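Local coordinates for protein hdh assembly factor Kustc1130 (PDB 6HIF) that probably assists the assembly of hydrazine dehydrogenase (hdh), a heme c enzyme of anammox bacteria, as a small all-beta accessory protein, at residues A31-T36 / F66-G71; E48-D53 / A74-E79. One frame throughout, in Å; residues are numbered along the deposited sequence.

Contact 1: A31-T36 / F66-G71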
ATOM      1  N   ALA Y  31     -61.054 -32.909   9.932  1.00 44.89           N
ATOM      2  CA  ALA Y  31     -61.562 -33.309   8.629  1.00 45.44           C
ATOM      3  C   ALA Y  31     -62.321 -32.141   8.006  1.00 47.21           C
ATOM      4  O   ALA Y  31     -62.913 -31.336   8.723  1.00 49.02           O
ATOM      5  CB  ALA Y  31     -62.437 -34.530   8.770  1.00 43.47           C
ATOM      6  N   LYS Y  32     -62.279 -32.050   6.669  1.00 47.48           N
ATOM      7  CA  LYS Y  32     -63.015 -31.032   5.937  1.00 47.83           C
ATOM      8  C   LYS Y  32     -64.092 -31.717   5.104  1.00 47.76           C
ATOM      9  O   LYS Y  32     -63.792 -32.587   4.291  1.00 49.36           O
ATOM     10  CB  LYS Y  32     -62.072 -30.182   5.079  1.00 49.56           C
ATOM     11  CG  LYS Y  32     -62.338 -28.681   5.113  1.00 52.42           C
ATOM     12  CD  LYS Y  32     -61.376 -27.864   4.263  1.00 56.31           C
ATOM     13  CE  LYS Y  32     -61.673 -26.375   4.267  1.00 56.21           C
ATOM     14  NZ  LYS Y  32     -61.217 -25.707   3.022  1.00 54.66           N
ATOM     15  N   LEU Y  33     -65.351 -31.327   5.340  1.00 47.26           N
ATOM     16  CA  LEU Y  33     -66.492 -31.917   4.658  1.00 45.44           C
ATOM     17  C   LEU Y  33     -67.222 -30.840   3.861  1.00 45.95           C
ATOM     18  O   LEU Y  33     -67.681 -29.848   4.422  1.00 46.58           O
ATOM     19  CB  LEU Y  33     -67.423 -32.559   5.690  1.00 44.38           C
ATOM     20  CG  LEU Y  33     -68.710 -33.170   5.138  1.00 43.20           C
ATOM     21  CD1 LEU Y  33     -68.433 -34.488   4.432  1.00 43.49           C
ATOM     22  CD2 LEU Y  33     -69.723 -33.379   6.251  1.00 43.25           C
ATOM     23  N   TRP Y  34     -67.309 -31.062   2.545  1.00 46.13           N
ATOM     24  CA  TRP Y  34     -68.104 -30.238   1.650  1.00 44.79           C
ATOM     25  C   TRP Y  34     -69.444 -30.930   1.426  1.00 44.48           C
ATOM     26  O   TRP Y  34     -69.474 -32.120   1.112  1.00 45.46           O
ATOM     27  CB  TRP Y  34     -67.379 -30.062   0.312  1.00 45.88           C
ATOM     28  CG  TRP Y  34     -66.007 -29.462   0.382  1.00 45.71           C
ATOM     29  CD1 TRP Y  34     -64.908 -29.973   1.012  1.00 45.50           C
ATOM     30  CD2 TRP Y  34     -65.575 -28.248  -0.258  1.00 44.67           C
ATOM     31  NE1 TRP Y  34     -63.829 -29.150   0.828  1.00 46.41           N
ATOM     32  CE2 TRP Y  34     -64.206 -28.086   0.049  1.00 46.04           C
ATOM     33  CE3 TRP Y  34     -66.208 -27.287  -1.056  1.00 43.15           C
ATOM     34  CZ2 TRP Y  34     -63.469 -26.994  -0.411  1.00 46.55           C
ATOM     35  CZ3 TRP Y  34     -65.479 -26.210  -1.511  1.00 43.70           C
ATOM     36  CH2 TRP Y  34     -64.126 -26.070  -1.192  1.00 44.35           C
ATOM     37  N   VAL Y  35     -70.543 -30.184   1.592  1.00 43.22           N
ATOM     38  CA  VAL Y  35     -71.867 -30.724   1.311  1.00 43.07           C
ATOM     39  C   VAL Y  35     -72.567 -29.829   0.289  1.00 43.22           C
ATOM     40  O   VAL Y  35     -72.777 -28.643   0.535  1.00 44.73           O
ATOM     41  CB  VAL Y  35     -72.716 -30.923   2.584  1.00 41.95           C
ATOM     42  CG1 VAL Y  35     -74.069 -31.543   2.267  1.00 41.52           C
ATOM     43  CG2 VAL Y  35     -71.994 -31.758   3.627  1.00 41.92           C
ATOM     44  N   THR Y  36     -72.917 -30.421  -0.859  1.00 42.65           N
ATOM     45  CA  THR Y  36     -73.579 -29.703  -1.936  1.00 41.56           C
ATOM     46  C   THR Y  36     -75.024 -30.185  -2.044  1.00 41.73           C
ATOM     47  O   THR Y  36     -75.285 -31.387  -2.132  1.00 41.08           O
ATOM     48  CB  THR Y  36     -72.820 -29.858  -3.259  1.00 41.19           C
ATOM     49  OG1 THR Y  36     -71.466 -29.451  -3.061  1.00 40.89           O
ATOM     50  CG2 THR Y  36     -73.429 -29.056  -4.389  1.00 39.76           C
ATOM     51  N   PHE Y  66     -67.642 -27.680   6.094  1.00 47.02           N
ATOM     52  CA  PHE Y  66     -67.568 -27.893   7.529  1.00 49.55           C
ATOM     53  C   PHE Y  66     -66.181 -28.401   7.907  1.00 52.30           C
ATOM     54  O   PHE Y  66     -65.643 -29.293   7.250  1.00 53.18           O
ATOM     55  CB  PHE Y  66     -68.626 -28.906   7.970  1.00 50.67           C
ATOM     56  CG  PHE Y  66     -70.041 -28.511   7.642  1.00 53.89           C
ATOM     57  CD1 PHE Y  66     -70.767 -27.698   8.500  1.00 55.89           C
ATOM     58  CD2 PHE Y  66     -70.646 -28.947   6.474  1.00 54.95           C
ATOM     59  CE1 PHE Y  66     -72.069 -27.329   8.196  1.00 57.72           C
ATOM     60  CE2 PHE Y  66     -71.948 -28.578   6.170  1.00 56.46           C
ATOM     61  CZ  PHE Y  66     -72.656 -27.771   7.032  1.00 57.90           C
ATOM     62  N   GLU Y  67     -65.620 -27.817   8.973  1.00 54.59           N
ATOM     63  CA  GLU Y  67     -64.386 -28.299   9.574  1.00 57.38           C
ATOM     64  C   GLU Y  67     -64.739 -29.038  10.864  1.00 55.41           C
ATOM     65  O   GLU Y  67     -65.227 -28.426  11.810  1.00 55.83           O
ATOM     66  CB  GLU Y  67     -63.432 -27.129   9.818  1.00 59.78           C
ATOM     67  CG  GLU Y  67     -61.979 -27.546   9.933  1.00 67.33           C
ATOM     68  CD  GLU Y  67     -61.058 -26.481  10.509  1.00 74.01           C
ATOM     69  OE1 GLU Y  67     -61.317 -26.013  11.640  1.00 75.73           O
ATOM     70  OE2 GLU Y  67     -60.081 -26.119   9.825  1.00 79.38           O
ATOM     71  N   LEU Y  68     -64.504 -30.356  10.879  1.00 53.95           N
ATOM     72  CA  LEU Y  68     -65.000 -31.219  11.940  1.00 55.18           C
ATOM     73  C   LEU Y  68     -63.862 -32.046  12.533  1.00 57.61           C
ATOM     74  O   LEU Y  68     -62.932 -32.423  11.824  1.00 58.94           O
ATOM     75  CB  LEU Y  68     -66.065 -32.152  11.358  1.00 54.07           C
ATOM     76  CG  LEU Y  68     -67.254 -31.481  10.677  1.00 55.11           C
ATOM     77  CD1 LEU Y  68     -67.955 -32.465   9.752  1.00 55.04           C
ATOM     78  CD2 LEU Y  68     -68.230 -30.913  11.698  1.00 54.67           C
ATOM     79  N   ARG Y  69     -63.973 -32.340  13.836  1.00 58.19           N
ATOM     80  CA  ARG Y  69     -63.086 -33.271  14.515  1.00 59.39           C
ATOM     81  C   ARG Y  69     -63.427 -34.692  14.071  1.00 56.15           C
ATOM     82  O   ARG Y  69     -64.565 -34.962  13.696  1.00 56.03           O
ATOM     83  CB  ARG Y  69     -63.222 -33.131  16.035  1.00 64.18           C
ATOM     84  CG  ARG Y  69     -62.584 -31.873  16.608  1.00 72.14           C
ATOM     85  CD  ARG Y  69     -62.559 -31.847  18.127  1.00 78.20           C
ATOM     86  NE  ARG Y  69     -63.883 -31.953  18.731  1.00 84.30           N
ATOM     87  CZ  ARG Y  69     -64.688 -30.926  18.998  1.00 87.86           C
ATOM     88  NH1 ARG Y  69     -64.304 -29.689  18.727  1.00 91.17           N
ATOM     89  NH2 ARG Y  69     -65.877 -31.140  19.533  1.00 86.70           N
ATOM     90  N   PRO Y  70     -62.462 -35.643  14.083  1.00 54.22           N
ATOM     91  CA  PRO Y  70     -62.742 -37.031  13.711  1.00 53.28           C
ATOM     92  C   PRO Y  70     -63.957 -37.595  14.442  1.00 53.34           C
ATOM     93  O   PRO Y  70     -64.193 -37.266  15.602  1.00 56.15           O
ATOM     94  CB  PRO Y  70     -61.475 -37.771  14.165  1.00 53.60           C
ATOM     95  CG  PRO Y  70     -60.380 -36.734  14.050  1.00 53.30           C
ATOM     96  CD  PRO Y  70     -61.046 -35.428  14.430  1.00 54.45           C
ATOM     97  N   GLY Y  71     -64.725 -38.437  13.741  1.00 53.12           N
ATOM     98  CA  GLY Y  71     -65.898 -39.084  14.308  1.00 53.37           C
ATOM     99  C   GLY Y  71     -66.966 -39.356  13.254  1.00 53.05           C
ATOM    100  O   GLY Y  71     -66.800 -38.992  12.093  1.00 53.65           O
TER
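Strands 31-36 and 66-68 run antiparallel, their axes 4.8 Å apart at closest approach and 149° between their directions. Two hydrogen-bonded pairs, Ala31 with Leu68 and Leu33 with Phe66, frame the non-hydrogen-bonded pair Lys32 with Glu67. Leu33 N gives a nearly straight bond to Phe66 O (2.8 Å), and Phe66 N returns one to Leu33 O (2.7 Å). The outer bond is more bent: Ala31 N reaches Leu68 O nearly along the C=O axis, with 134° at the hydrogen. Ala31, Leu33, Phe66 and Leu68 share one face of the sheet, and all four are buried. Leu33 has CG anti to its backbone N (chi1 177°). The Leu33 and Leu68 side chains cross obliquely, CD2 of Leu33 meeting CD1 of Leu68 at 4.0 Å. Phe66 has CG anti to its carbonyl carbon. At the ring edge, CE2 lies 4.1 Å from Val35 CG2, and Leu33 O is also near the ring plane. Lys32 and Glu67 lie on the other face without a direct charge contact. Lys32 NZ instead forms a salt bridge with an acidic side chain of another protein's chain, and a heme c lies about 5 Å from the Lys32 side chain. Strand 96-102 pairs with strand 31-39 in parallel, and Phe98 stacks on Trp34. The leucine and phenylalanine face packs on strands 48-51, 54-57 and 71-79, as in a beta sandwich.

Contact 2: E48-D53 / A74-E79; sequences EIKVGD and AISVHE. With SO4 (sulfate ion), chain B.
Ser76 OG sits in the crowded position between its backbone N and carbonyl carbon (chi1 61°), while His78 has CG anti to its carbonyl carbon (chi1 -81°). These torsions let both side chains reach one sulfate, probably from the crystallisation liquor. Ser76 OG donates to sulfate O1 at 3.1 Å, and the bond from His78 NE2 to sulfate O2 is weak and bent, with 130° at the hydrogen. Lys50 CD comes within 3.6 Å of sulfate O1. The Lys50 chain bends at chi3, and NZ makes a long, weak ion pair with Glu55. Glu48 also takes the crowded chi1 position, which sets its CG 3.6 Å from His78 O. Beneath these groups the strands run antiparallel. Glu48 with His78 and Lys50 with Ser76 are hydrogen-bonded pairs; the straightest bond runs from His78 N to Glu48 O (2.9 Å). On the opposite, buried face the apolar side chains lie side by side and point the same way. Ile49 CG1 meets Val77 CG2 at 4.0 Å, and Val51 CG2 rests on Ile75 CG1 at 3.8 Å. Strands 48-51 and 71-79 form the middle of an antiparallel sheet, with 54-57 and 83-91 outside them. From strand 83-91, His86 also binds the sulfate. The apolar face packs on strands 31-39 and 63-68 of the facing sheet.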
ATOM      1  N   GLU Y  48     -80.834 -25.538   4.459  1.00 60.84           N
ATOM      2  CA  GLU Y  48     -80.060 -25.638   5.687  1.00 64.22           C
ATOM      3  C   GLU Y  48     -79.474 -27.042   5.814  1.00 58.42           C
ATOM      4  O   GLU Y  48     -80.190 -28.038   5.718  1.00 54.09           O
ATOM      5  CB  GLU Y  48     -80.866 -25.177   6.907  1.00 71.78           C
ATOM      6  CG  GLU Y  48     -82.220 -25.850   7.044  1.00 79.65           C
ATOM      7  CD  GLU Y  48     -82.970 -25.525   8.325  1.00 84.91           C
ATOM      8  OE1 GLU Y  48     -84.089 -24.980   8.230  1.00 86.81           O
ATOM      9  OE2 GLU Y  48     -82.434 -25.824   9.416  1.00 87.73           O
ATOM     10  N   ILE Y  49     -78.153 -27.088   6.021  1.00 55.19           N
ATOM     11  CA  ILE Y  49     -77.420 -28.333   6.165  1.00 56.57           C
ATOM     12  C   ILE Y  49     -76.983 -28.476   7.622  1.00 57.12           C
ATOM     13  O   ILE Y  49     -76.330 -27.591   8.173  1.00 56.99           O
ATOM     14  CB  ILE Y  49     -76.224 -28.386   5.189  1.00 58.48           C
ATOM     15  CG1 ILE Y  49     -76.657 -28.125   3.742  1.00 57.39           C
ATOM     16  CG2 ILE Y  49     -75.474 -29.705   5.326  1.00 58.08           C
ATOM     17  CD1 ILE Y  49     -75.515 -28.012   2.763  1.00 55.48           C
ATOM     18  N   LYS Y  50     -77.370 -29.604   8.228  1.00 59.12           N
ATOM     19  CA  LYS Y  50     -76.968 -29.957   9.580  1.00 62.10           C
ATOM     20  C   LYS Y  50     -75.949 -31.093   9.518  1.00 61.31           C
ATOM     21  O   LYS Y  50     -76.240 -32.169   8.998  1.00 59.61           O
ATOM     22  CB  LYS Y  50     -78.186 -30.396  10.400  1.00 66.03           C
ATOM     23  CG  LYS Y  50     -78.800 -29.345  11.313  1.00 68.89           C
ATOM     24  CD  LYS Y  50     -79.975 -29.880  12.106  1.00 73.46           C
ATOM     25  CE  LYS Y  50     -80.120 -29.228  13.464  1.00 78.18           C
ATOM     26  NZ  LYS Y  50     -81.370 -29.642  14.147  1.00 79.34           N
ATOM     27  N   VAL Y  51     -74.747 -30.830  10.041  1.00 60.47           N
ATOM     28  CA  VAL Y  51     -73.747 -31.868  10.241  1.00 62.14           C
ATOM     29  C   VAL Y  51     -73.283 -31.802  11.694  1.00 63.02           C
ATOM     30  O   VAL Y  51     -72.679 -30.814  12.109  1.00 63.85           O
ATOM     31  CB  VAL Y  51     -72.561 -31.740   9.264  1.00 61.76           C
ATOM     32  CG1 VAL Y  51     -71.563 -32.870   9.461  1.00 61.13           C
ATOM     33  CG2 VAL Y  51     -73.011 -31.681   7.813  1.00 62.91           C
ATOM     34  N   GLY Y  52     -73.571 -32.868  12.452  1.00 61.14           N
ATOM     35  CA  GLY Y  52     -73.357 -32.862  13.889  1.00 63.03           C
ATOM     36  C   GLY Y  52     -74.122 -31.718  14.551  1.00 65.74           C
ATOM     37  O   GLY Y  52     -75.334 -31.607  14.389  1.00 66.52           O
ATOM     38  N   ASP Y  53     -73.388 -30.856  15.265  1.00 69.31           N
ATOM     39  CA  ASP Y  53     -73.974 -29.725  15.966  1.00 73.46           C
ATOM     40  C   ASP Y  53     -73.963 -28.486  15.073  1.00 73.47           C
ATOM     41  O   ASP Y  53     -74.585 -27.477  15.404  1.00 76.86           O
ATOM     42  CB  ASP Y  53     -73.259 -29.455  17.295  1.00 77.30           C
ATOM     43  CG  ASP Y  53     -73.560 -30.478  18.378  1.00 80.33           C
ATOM     44  OD1 ASP Y  53     -74.640 -31.105  18.320  1.00 81.43           O
ATOM     45  OD2 ASP Y  53     -72.708 -30.638  19.274  1.00 82.62           O
ATOM     46  N   ALA Y  74     -74.012 -37.271  11.172  1.00 56.61           N
ATOM     47  CA  ALA Y  74     -75.201 -37.388  10.343  1.00 55.19           C
ATOM     48  C   ALA Y  74     -75.428 -36.077   9.589  1.00 56.00           C
ATOM     49  O   ALA Y  74     -75.622 -35.024  10.197  1.00 54.41           O
ATOM     50  CB  ALA Y  74     -76.389 -37.769  11.193  1.00 52.22           C
ATOM     51  N   ILE Y  75     -75.367 -36.156   8.253  1.00 56.07           N
ATOM     52  CA  ILE Y  75     -75.643 -35.017   7.390  1.00 56.83           C
ATOM     53  C   ILE Y  75     -77.133 -35.029   7.064  1.00 58.79           C
ATOM     54  O   ILE Y  75     -77.680 -36.062   6.677  1.00 58.97           O
ATOM     55  CB  ILE Y  75     -74.781 -35.052   6.109  1.00 56.16           C
ATOM     56  CG1 ILE Y  75     -73.294 -35.247   6.416  1.00 56.53           C
ATOM     57  CG2 ILE Y  75     -75.014 -33.812   5.258  1.00 55.86           C
ATOM     58  CD1 ILE Y  75     -72.482 -35.718   5.229  1.00 56.98           C
ATOM     59  N   SER Y  76     -77.777 -33.870   7.240  1.00 59.86           N
ATOM     60  CA  SER Y  76     -79.169 -33.700   6.859  1.00 59.75           C
ATOM     61  C   SER Y  76     -79.346 -32.368   6.137  1.00 60.15           C
ATOM     62  O   SER Y  76     -78.935 -31.322   6.639  1.00 58.24           O
ATOM     63  CB  SER Y  76     -80.083 -33.823   8.050  1.00 59.41           C
ATOM     64  OG  SER Y  76     -79.801 -32.820   9.010  1.00 57.03           O
ATOM     65  N   VAL Y  77     -79.951 -32.437   4.945  1.00 62.43           N
ATOM     66  CA  VAL Y  77     -80.229 -31.261   4.140  1.00 64.36           C
ATOM     67  C   VAL Y  77     -81.741 -31.049   4.103  1.00 64.74           C
ATOM     68  O   VAL Y  77     -82.480 -31.912   3.636  1.00 63.33           O
ATOM     69  CB  VAL Y  77     -79.628 -31.391   2.724  1.00 62.64           C
ATOM     70  CG1 VAL Y  77     -79.873 -30.145   1.886  1.00 63.32           C
ATOM     71  CG2 VAL Y  77     -78.142 -31.714   2.767  1.00 62.20           C
ATOM     72  N   HIS Y  78     -82.178 -29.893   4.618  1.00 66.04           N
ATOM     73  CA  HIS Y  78     -83.582 -29.515   4.654  1.00 67.83           C
ATOM     74  C   HIS Y  78     -83.778 -28.233   3.849  1.00 69.07           C
ATOM     75  O   HIS Y  78     -82.928 -27.343   3.885  1.00 69.32           O
ATOM     76  CB  HIS Y  78     -84.046 -29.349   6.110  1.00 71.09           C
ATOM     77  CG  HIS Y  78     -84.380 -30.629   6.803  1.00 74.21           C
ATOM     78  ND1 HIS Y  78     -85.550 -30.798   7.516  1.00 78.16           N
ATOM     79  CD2 HIS Y  78     -83.714 -31.801   6.894  1.00 76.70           C
ATOM     80  CE1 HIS Y  78     -85.589 -32.017   8.018  1.00 77.93           C
ATOM     81  NE2 HIS Y  78     -84.475 -32.654   7.649  1.00 76.24           N
ATOM     82  N   GLU Y  79     -84.903 -28.156   3.126  1.00 71.97           N
ATOM     83  CA  GLU Y  79     -85.263 -26.980   2.345  1.00 73.28           C
ATOM     84  C   GLU Y  79     -86.765 -26.722   2.472  1.00 75.00           C
ATOM     85  O   GLU Y  79     -87.546 -27.664   2.609  1.00 74.23           O
ATOM     86  CB  GLU Y  79     -84.715 -27.096   0.918  1.00 73.31           C
ATOM     87  CG  GLU Y  79     -85.659 -26.630  -0.175  1.00 72.71           C
ATOM     88  CD  GLU Y  79     -86.562 -27.727  -0.709  1.00 78.06           C
ATOM     89  OE1 GLU Y  79     -86.204 -28.909  -0.561  1.00 85.07           O
ATOM     90  OE2 GLU Y  79     -87.620 -27.400  -1.269  1.00 79.74           O
TER
HETATM   91  S   SO4 B 201     -83.027 -33.667  10.964  1.00137.39           S
HETATM   92  O1  SO4 B 201     -82.167 -32.463  10.911  1.00137.31           O
HETATM   93  O2  SO4 B 201     -82.882 -34.450   9.718  1.00136.27           O
HETATM   94  O3  SO4 B 201     -82.620 -34.508  12.113  1.00136.71           O
HETATM   95  O4  SO4 B 201     -84.441 -33.255  11.112  1.00141.09           O

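From the N terminus the chain enters strand 31-39, the first half of contact 1. It then passes to strand 48-51, the first half of contact 2, in the other sheet. After strand 54-57 it returns through strand 63-68, which closes contact 1. Strand 71-79 follows and closes contact 2. The segments alternate, so the two loops cross and neither encloses the other. Each contact joins two strands of one sheet, and their inner faces meet in a shared apolar core. Val51 touches both Leu68 and Phe66 there: its CG1 lies 3.6 Å from Leu68 CD1, and its CG2 lies 3.7 Å from Phe66 CE2. The Cys56-Cys64 disulfide also links the two sheets.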